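Local coordinates for protein LipS lipolytic enzyme (Unidentified, PDB 4FBL) that probably hydrolyses ester bonds of lipid substrates, as a thermostable lipase of the alpha/beta hydrolase fold recovered from a metagenome, at residues 133-138 with 148-153; 154-159 with 209-214; 221-226 with 239-244. All coordinates share one frame; numbering follows the deposited sequence.

The three contacts follow one another along the chain and build one side of the alpha/beta hydrolase core. Interactions 1 and 3 each set a helix on one of two neighbouring strands, 147-151 and 221-226; their centres are about 9 Å apart, and Asn-152 OD1 lies 2.8 Å from Ser-226 N. Interaction 2 joins the loop after strand 147-151 to helix 200-213, with centres about 11 Å from interaction 1 and 12 Å from interaction 3. Leu-214 links all three, touching Val-135 and Ile-244. The side chains of Thr-134, Leu-155 and Ile-240 stand about 12 to 13 Å from the bound spermidine, whose pocket includes Ser-128 and His-259, probably triad members with Asp-229.

Interaction 1: residues 133-138 with 148-153; sequences LTVWAA and IMPINA
Pro-150 turns its CB toward helix 129-140, its N 4.1 Å from Thr-134 CG2 and its CB 4.3 Å from Val-135 CG2, whereas the flat group of these segments, the indole of Trp-136, has Leu-133 O in plane at its edge and takes no part in the contact. The indole packs instead on Val-209 and Leu-213 of helix 200-213 and on Phe-167 of the second subunit. Helix and strand belong to the beta-alpha-beta crossover 121-127, 129-140, 147-151 of the alpha/beta hydrolase fold, whose turn from strand 121-127 into the helix is the probable nucleophile elbow. Their local axes approach to 8.3 Å and run at 149°, close to antiparallel, as expected where a helix returns the chain to a parallel strand.

Thr-134 divides its two branches between separate tasks. OG1 is hydrogen-bonded back to Gly-130 O in its own helix, which leaves the methyl, anti to the backbone N, as the group that enters the contact. This CG2 comes up against Ile-148 CB at 3.5 Å, and the two side chains slide past each other in opposite directions. With Ile-148 CG1 between the backbone N and the carbonyl carbon (chi1 53°), CG2 stands anti to the carbonyl carbon, and this branch reaches the next helical turn, where it meets Ala-138 CB at 3.7 Å.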
loop_
_atom_site.group_PDB
_atom_site.type_symbol
_atom_site.label_atom_id
_atom_site.label_comp_id
_atom_site.label_asym_id
_atom_site.label_seq_id
_atom_site.Cartn_x
_atom_site.Cartn_y
_atom_site.Cartn_z
ATOM N N LEU C 133 8.329 8.684 3.670
ATOM C CA LEU C 133 8.210 9.827 2.818
ATOM C C LEU C 133 9.547 10.359 2.232
ATOM O O LEU C 133 9.557 10.912 1.103
ATOM C CB LEU C 133 7.426 10.951 3.500
ATOM C CG LEU C 133 5.898 10.723 3.648
ATOM C CD1 LEU C 133 5.340 11.673 4.693
ATOM C CD2 LEU C 133 5.199 10.938 2.281
ATOM N N THR C 134 10.616 10.232 3.008
ATOM C CA THR C 134 11.953 10.620 2.607
ATOM C C THR C 134 12.351 9.666 1.431
ATOM O O THR C 134 12.825 10.133 0.363
ATOM C CB THR C 134 12.910 10.439 3.795
ATOM O OG1 THR C 134 12.590 11.382 4.809
ATOM C CG2 THR C 134 14.363 10.618 3.417
ATOM N N VAL C 135 12.141 8.350 1.619
ATOM C CA VAL C 135 12.380 7.361 0.558
ATOM C C VAL C 135 11.466 7.648 -0.621
ATOM O O VAL C 135 11.913 7.614 -1.736
ATOM C CB VAL C 135 12.209 5.935 1.024
ATOM C CG1 VAL C 135 12.330 4.946 -0.206
ATOM C CG2 VAL C 135 13.291 5.602 2.041
ATOM N N TRP C 136 10.207 7.970 -0.389
ATOM C CA TRP C 136 9.305 8.251 -1.494
ATOM C C TRP C 136 9.811 9.448 -2.274
ATOM O O TRP C 136 9.752 9.429 -3.537
ATOM C CB TRP C 136 7.854 8.539 -1.002
ATOM C CG TRP C 136 7.011 9.106 -2.061
ATOM C CD1 TRP C 136 6.293 8.412 -3.058
ATOM C CD2 TRP C 136 6.727 10.495 -2.266
ATOM N NE1 TRP C 136 5.650 9.307 -3.890
ATOM C CE2 TRP C 136 5.875 10.590 -3.427
ATOM C CE3 TRP C 136 7.097 11.664 -1.586
ATOM C CZ2 TRP C 136 5.427 11.830 -3.955
ATOM C CZ3 TRP C 136 6.651 12.900 -2.106
ATOM C CH2 TRP C 136 5.801 12.965 -3.280
ATOM N N ALA C 137 10.245 10.522 -1.585
ATOM C CA ALA C 137 10.584 11.732 -2.401
ATOM C C ALA C 137 11.912 11.535 -3.196
ATOM O O ALA C 137 12.003 12.008 -4.326
ATOM C CB ALA C 137 10.689 13.000 -1.507
ATOM N N ALA C 138 12.889 10.814 -2.647
ATOM C CA ALA C 138 14.130 10.534 -3.333
ATOM C C ALA C 138 13.948 9.569 -4.549
ATOM O O ALA C 138 14.763 9.617 -5.496
ATOM C CB ALA C 138 15.200 9.962 -2.362
ATOM N N ILE C 148 19.838 11.615 1.592
ATOM C CA ILE C 148 18.676 11.411 2.453
ATOM C C ILE C 148 19.145 10.657 3.735
ATOM O O ILE C 148 20.121 9.900 3.681
ATOM C CB ILE C 148 17.472 10.599 1.771
ATOM C CG1 ILE C 148 17.984 9.284 1.195
ATOM C CG2 ILE C 148 16.787 11.425 0.635
ATOM C CD1 ILE C 148 16.910 8.111 0.977
ATOM N N MET C 149 18.387 10.854 4.829
ATOM C CA MET C 149 18.664 10.189 6.102
ATOM C C MET C 149 17.322 9.652 6.672
ATOM O O MET C 149 16.807 10.194 7.587
ATOM C CB MET C 149 19.257 11.232 7.059
ATOM C CG MET C 149 20.538 11.970 6.429
ATOM S SD MET C 149 20.018 13.540 5.605
ATOM C CE MET C 149 20.157 14.616 6.991
ATOM N N PRO C 150 16.764 8.583 6.093
ATOM C CA PRO C 150 15.572 8.016 6.738
ATOM C C PRO C 150 15.897 7.369 8.124
ATOM O O PRO C 150 16.875 6.638 8.316
ATOM C CB PRO C 150 15.081 7.011 5.701
ATOM C CG PRO C 150 16.388 6.519 4.985
ATOM C CD PRO C 150 17.324 7.722 5.038
ATOM N N ILE C 151 15.049 7.659 9.091
ATOM C CA ILE C 151 15.223 7.184 10.444
ATOM C C ILE C 151 14.043 6.270 10.806
ATOM O O ILE C 151 12.896 6.727 10.843
ATOM C CB ILE C 151 15.199 8.395 11.400
ATOM C CG1 ILE C 151 16.324 9.414 11.033
ATOM C CG2 ILE C 151 15.473 7.922 12.828
ATOM C CD1 ILE C 151 16.246 10.770 11.835
ATOM N N ASN C 152 14.347 5.012 11.121
ATOM C CA ASN C 152 13.290 4.030 11.446
ATOM C C ASN C 152 12.083 4.035 10.476
ATOM O O ASN C 152 10.922 4.059 10.891
ATOM C CB ASN C 152 12.819 4.292 12.888
ATOM C CG ASN C 152 13.796 3.800 13.894
ATOM O OD1 ASN C 152 14.572 2.881 13.617
ATOM N ND2 ASN C 152 13.812 4.435 15.086
ATOM N N ALA C 153 12.386 4.060 9.176
ATOM C CA ALA C 153 11.412 4.354 8.144
ATOM C C ALA C 153 10.360 3.230 8.063
ATOM O O ALA C 153 10.740 2.079 8.077
ATOM C CB ALA C 153 12.116 4.500 6.782
#

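Interaction 2: residues 154-159 with 209-214; sequences ALRMES and VAEMLL
Leu-155 and Glu-211 bring the backbones closest, CA to CA 5.8 Å, where the irregular stretch 154-159 passes the last turns of helix 200-213. Leu-155 lays its forked end on the helix: CG is 4.0 Å from Ala-210 CB, and CD2 rests 3.9 Å from Glu-211 CA and 4.0 Å from Leu-214 CD1. Ala-132 and Ile-240, on two further helices, also touch this leucine. Beside this apolar patch Glu-211 reaches out with CG anti to the backbone N (chi1 -169°) and an extended chain beyond it. Its carboxylate and the side chain of Arg-156 cross obliquely, with the carboxylate and guanidinium planes 76° apart. OE1 lies 3.4 Å from Arg-156 NE, a long salt bridge, and also sits 3.2 Å from Arg-156 CG, so the aliphatic part of the arginine lies against the acid as well. A water donates to both Leu-155 O, at 2.9 Å, and Glu-211 OE1, at 2.5 Å, adding a second link between loop and helix. Leu-239 packs on both charged side chains.

The stretch belongs to the region between strands 147-151 and 221-226, where hydrolases of this fold commonly carry a cap. At the dimer interface, Arg-156 NH2 forms a salt bridge with Glu-211 OE2 of the second subunit, and the reverse pair forms likewise. An alanine in place of Arg-156 would probably leave Glu-211 of both subunits short of a positive mate and weaken the link across the dimer. The charges are thus paired both within and between subunits, which is likely to keep both acids ionised.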
loop_
_atom_site.group_PDB
_atom_site.type_symbol
_atom_site.label_atom_id
_atom_site.label_comp_id
_atom_site.label_asym_id
_atom_site.label_seq_id
_atom_site.Cartn_x
_atom_site.Cartn_y
_atom_site.Cartn_z
ATOM N N ALA C 154 9.082 3.609 7.994
ATOM C CA ALA C 154 7.951 2.672 8.108
ATOM C C ALA C 154 7.482 2.194 6.688
ATOM O O ALA C 154 6.409 2.572 6.179
ATOM C CB ALA C 154 6.808 3.354 8.856
ATOM N N LEU C 155 8.335 1.457 6.027
ATOM C CA LEU C 155 7.964 0.880 4.658
ATOM C C LEU C 155 7.036 -0.354 4.809
ATOM O O LEU C 155 6.036 -0.478 4.065
ATOM C CB LEU C 155 9.191 0.537 3.887
ATOM C CG LEU C 155 9.775 1.648 2.980
ATOM C CD1 LEU C 155 10.263 2.859 3.721
ATOM C CD2 LEU C 155 10.992 1.051 2.317
ATOM N N ARG C 156 7.362 -1.225 5.782
ATOM C CA ARG C 156 6.616 -2.505 6.048
ATOM C C ARG C 156 6.303 -2.604 7.528
ATOM O O ARG C 156 7.230 -2.782 8.328
ATOM C CB ARG C 156 7.478 -3.680 5.612
ATOM C CG ARG C 156 7.767 -3.710 4.124
ATOM C CD ARG C 156 8.580 -5.076 3.760
ATOM N NE ARG C 156 7.732 -6.014 3.024
ATOM C CZ ARG C 156 6.966 -6.969 3.559
ATOM N NH1 ARG C 156 6.949 -7.204 4.877
ATOM N NH2 ARG C 156 6.224 -7.727 2.776
ATOM N N MET C 157 5.040 -2.413 7.913
ATOM C CA MET C 157 4.648 -2.536 9.323
ATOM C C MET C 157 4.579 -4.012 9.747
ATOM O O MET C 157 4.747 -4.342 10.922
ATOM C CB MET C 157 3.331 -1.885 9.606
ATOM C CG MET C 157 3.259 -0.332 9.334
ATOM S SD MET C 157 4.533 0.528 10.321
ATOM C CE MET C 157 3.724 0.485 11.928
ATOM N N GLU C 158 4.259 -4.891 8.811
ATOM C CA GLU C 158 4.229 -6.337 9.041
ATOM C C GLU C 158 3.360 -6.708 10.206
ATOM O O GLU C 158 3.806 -7.450 11.037
ATOM C CB GLU C 158 5.651 -6.901 9.271
ATOM C CG GLU C 158 6.168 -7.549 8.009
ATOM C CD GLU C 158 7.654 -7.449 7.899
ATOM O OE1 GLU C 158 8.307 -7.327 8.977
ATOM O OE2 GLU C 158 8.161 -7.529 6.724
ATOM N N SER C 159 2.184 -6.100 10.278
ATOM C CA SER C 159 1.228 -6.287 11.329
ATOM C C SER C 159 -0.215 -6.664 10.779
ATOM O O SER C 159 -0.995 -5.844 10.302
ATOM C CB SER C 159 1.191 -5.026 12.167
ATOM O OG SER C 159 0.017 -5.062 12.919
ATOM N N VAL C 209 4.301 2.336 -1.540
ATOM C CA VAL C 209 4.758 3.106 -2.690
ATOM C C VAL C 209 6.266 3.324 -2.534
ATOM O O VAL C 209 7.041 3.087 -3.474
ATOM C CB VAL C 209 3.974 4.407 -2.895
ATOM C CG1 VAL C 209 4.701 5.330 -3.970
ATOM C CG2 VAL C 209 2.502 4.062 -3.329
ATOM N N ALA C 210 6.714 3.670 -1.316
ATOM C CA ALA C 210 8.167 3.869 -1.071
ATOM C C ALA C 210 8.958 2.665 -1.309
ATOM O O ALA C 210 10.081 2.753 -1.941
ATOM C CB ALA C 210 8.454 4.376 0.418
ATOM N N GLU C 211 8.497 1.540 -0.718
ATOM C CA GLU C 211 9.169 0.296 -0.993
ATOM C C GLU C 211 9.323 0.015 -2.519
ATOM O O GLU C 211 10.378 -0.462 -2.968
ATOM C CB GLU C 211 8.440 -0.892 -0.346
ATOM C CG GLU C 211 9.377 -2.143 -0.451
ATOM C CD GLU C 211 8.758 -3.457 0.215
ATOM O OE1 GLU C 211 7.758 -3.377 0.904
ATOM O OE2 GLU C 211 9.305 -4.557 0.072
ATOM N N MET C 212 8.254 0.194 -3.282
ATOM C CA MET C 212 8.302 -0.100 -4.735
ATOM C C MET C 212 9.246 0.881 -5.545
ATOM O O MET C 212 9.848 0.499 -6.570
ATOM C CB MET C 212 6.873 -0.027 -5.296
ATOM C CG MET C 212 6.734 -0.823 -6.664
ATOM S SD MET C 212 5.081 -0.860 -7.347
ATOM C CE MET C 212 4.116 -1.442 -5.874
ATOM N N LEU C 213 9.395 2.131 -5.052
ATOM C CA LEU C 213 10.384 3.079 -5.595
ATOM C C LEU C 213 11.885 2.861 -5.271
ATOM O O LEU C 213 12.754 3.474 -5.914
ATOM C CB LEU C 213 10.032 4.460 -5.110
ATOM C CG LEU C 213 8.779 5.042 -5.689
ATOM C CD1 LEU C 213 8.381 6.420 -5.007
ATOM C CD2 LEU C 213 8.981 5.318 -7.185
ATOM N N LEU C 214 12.209 2.017 -4.296
ATOM C CA LEU C 214 13.550 1.871 -3.855
ATOM C C LEU C 214 14.636 1.822 -4.974
ATOM O O LEU C 214 15.633 2.495 -4.848
ATOM C CB LEU C 214 13.661 0.659 -2.937
ATOM C CG LEU C 214 13.235 0.819 -1.455
ATOM C CD1 LEU C 214 13.096 -0.551 -0.696
ATOM C CD2 LEU C 214 14.177 1.717 -0.684
HETATM O O HOH W 1 5.780 -2.144 1.716
#

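Interaction 3: residues 221-226 with 239-244; sequences ALIIQS and LIYNGI
Ile-240 O is gripped by two backbone amides where helix 235-243 ends: Ile-244 N at 3.2 Å and, more weakly, Gly-243 N. This closing turn brings Ile-240, Tyr-241 and Ile-244 against strand 221-226, with CA atoms nearest between Ile-223 and Tyr-241, 7.2 Å apart. The two elements belong to the beta-alpha-beta unit 221-226, 235-243, 249-254 at the edge of the alpha/beta hydrolase sheet.

Ile-223 carries most of the strand's side of the contact. Its CG1 lies 3.8 Å from Ile-240 CG2, and the two isoleucine side chains cross at a slant. The terminal CD1, turned well short of anti (chi2 136°), settles between neighbouring residues of the helix, 3.8 Å from Tyr-241 CA and 4.0 Å from Ile-240 CG2. It also approaches the tyrosine ring obliquely, with Tyr-241 CD1 at 4.0 Å. Ile-240 offers its CG2 branch because that methyl stands anti to the backbone N. Farther toward the start of the strand, Ala-221 CB meets Ile-244 CD1 at 4.0 Å, and the same CD1 is 4.4 Å from Ile-223 CD1, so the residue just past the helix completes the apolar row.

Surrounding elements continue this packing: Ile-240 touches Ala-153, Ile-244 touches Leu-214, and Ala-221 touches Ile-148 on the neighbouring strand. Lys-249 makes a cation-pi interaction with Tyr-241 and is hydrogen-bonded through NZ to Tyr-241 O. Between strand and helix the contact is made of branched aliphatic groups, part of one tyrosine and alanine, which implies that shape and the exclusion of water, rather than directional bonds, set how the helix sits on the sheet, while the polar ties lie with Lys-249 and the helix end.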
loop_
_atom_site.group_PDB
_atom_site.type_symbol
_atom_site.label_atom_id
_atom_site.label_comp_id
_atom_site.label_asym_id
_atom_site.label_seq_id
_atom_site.Cartn_x
_atom_site.Cartn_y
_atom_site.Cartn_z
ATOM N N ALA C 221 22.822 7.931 0.893
ATOM C CA ALA C 221 21.821 7.623 1.916
ATOM C C ALA C 221 22.538 7.234 3.218
ATOM O O ALA C 221 23.479 6.449 3.149
ATOM C CB ALA C 221 20.850 6.525 1.468
ATOM N N LEU C 222 22.080 7.832 4.348
ATOM C CA LEU C 222 22.397 7.417 5.681
ATOM C C LEU C 222 21.113 6.858 6.283
ATOM O O LEU C 222 20.186 7.610 6.646
ATOM C CB LEU C 222 22.952 8.598 6.510
ATOM C CG LEU C 222 23.292 8.354 7.982
ATOM C CD1 LEU C 222 24.309 7.174 8.222
ATOM C CD2 LEU C 222 23.773 9.648 8.672
ATOM N N ILE C 223 21.061 5.527 6.381
ATOM C CA ILE C 223 19.837 4.853 6.843
ATOM C C ILE C 223 20.055 4.583 8.319
ATOM O O ILE C 223 20.965 3.838 8.690
ATOM C CB ILE C 223 19.616 3.526 6.064
ATOM C CG1 ILE C 223 19.598 3.802 4.560
ATOM C CG2 ILE C 223 18.279 2.828 6.502
ATOM C CD1 ILE C 223 20.399 2.787 3.714
ATOM N N ILE C 224 19.210 5.188 9.144
ATOM C CA ILE C 224 19.378 5.140 10.595
ATOM C C ILE C 224 18.277 4.281 11.162
ATOM O O ILE C 224 17.131 4.586 10.948
ATOM C CB ILE C 224 19.290 6.590 11.194
ATOM C CG1 ILE C 224 20.409 7.415 10.541
ATOM C CG2 ILE C 224 19.376 6.556 12.764
ATOM C CD1 ILE C 224 20.510 8.889 11.026
ATOM N N GLN C 225 18.639 3.223 11.867
ATOM C CA GLN C 225 17.642 2.263 12.352
ATOM C C GLN C 225 17.961 1.839 13.801
ATOM O O GLN C 225 19.082 1.477 14.081
ATOM C CB GLN C 225 17.599 0.993 11.453
ATOM C CG GLN C 225 16.206 0.287 11.341
ATOM C CD GLN C 225 15.145 0.994 10.403
ATOM O OE1 GLN C 225 13.955 0.877 10.669
ATOM N NE2 GLN C 225 15.581 1.793 9.390
ATOM N N SER C 226 16.951 1.845 14.667
ATOM C CA SER C 226 17.067 1.335 15.977
ATOM C C SER C 226 17.108 -0.205 15.947
ATOM O O SER C 226 16.298 -0.911 15.249
ATOM C CB SER C 226 15.896 1.769 16.825
ATOM O OG SER C 226 15.864 3.151 17.150
ATOM N N LEU C 239 16.117 -3.675 4.473
ATOM C CA LEU C 239 15.270 -3.614 3.325
ATOM C C LEU C 239 15.679 -2.436 2.433
ATOM O O LEU C 239 15.899 -2.586 1.214
ATOM C CB LEU C 239 13.823 -3.365 3.830
ATOM C CG LEU C 239 12.542 -3.889 3.155
ATOM C CD1 LEU C 239 11.469 -2.858 2.789
ATOM C CD2 LEU C 239 12.744 -5.014 2.002
ATOM N N ILE C 240 15.752 -1.245 3.053
ATOM C CA ILE C 240 16.238 -0.073 2.348
ATOM C C ILE C 240 17.696 -0.221 1.871
ATOM O O ILE C 240 18.029 0.094 0.725
ATOM C CB ILE C 240 16.086 1.176 3.259
ATOM C CG1 ILE C 240 14.581 1.307 3.625
ATOM C CG2 ILE C 240 16.622 2.456 2.555
ATOM C CD1 ILE C 240 14.310 2.295 4.754
ATOM N N TYR C 241 18.576 -0.671 2.745
ATOM C CA TYR C 241 19.980 -0.727 2.369
ATOM C C TYR C 241 20.134 -1.618 1.125
ATOM O O TYR C 241 20.826 -1.273 0.162
ATOM C CB TYR C 241 20.800 -1.236 3.555
ATOM C CG TYR C 241 22.312 -1.295 3.259
ATOM C CD1 TYR C 241 23.126 -0.190 3.532
ATOM C CD2 TYR C 241 22.906 -2.464 2.652
ATOM C CE1 TYR C 241 24.506 -0.217 3.289
ATOM C CE2 TYR C 241 24.296 -2.486 2.355
ATOM C CZ TYR C 241 25.084 -1.365 2.699
ATOM O OH TYR C 241 26.455 -1.308 2.441
ATOM N N ASN C 242 19.440 -2.748 1.133
ATOM C CA ASN C 242 19.588 -3.734 0.071
ATOM C C ASN C 242 18.818 -3.372 -1.205
ATOM O O ASN C 242 19.168 -3.875 -2.226
ATOM C CB ASN C 242 19.067 -5.110 0.556
ATOM C CG ASN C 242 19.924 -5.740 1.620
ATOM O OD1 ASN C 242 21.177 -5.626 1.628
ATOM N ND2 ASN C 242 19.248 -6.472 2.524
ATOM N N GLY C 243 17.760 -2.546 -1.133
ATOM C CA GLY C 243 16.940 -2.210 -2.291
ATOM C C GLY C 243 17.217 -0.917 -3.056
ATOM O O GLY C 243 16.794 -0.777 -4.214
ATOM N N ILE C 244 17.932 0.043 -2.453
ATOM C CA ILE C 244 18.189 1.262 -3.182
ATOM C C ILE C 244 19.269 1.097 -4.231
ATOM O O ILE C 244 20.188 0.289 -4.087
ATOM C CB ILE C 244 18.718 2.428 -2.247
ATOM C CG1 ILE C 244 19.906 1.948 -1.382
ATOM C CG2 ILE C 244 17.592 3.005 -1.440
ATOM C CD1 ILE C 244 20.577 3.139 -0.636
#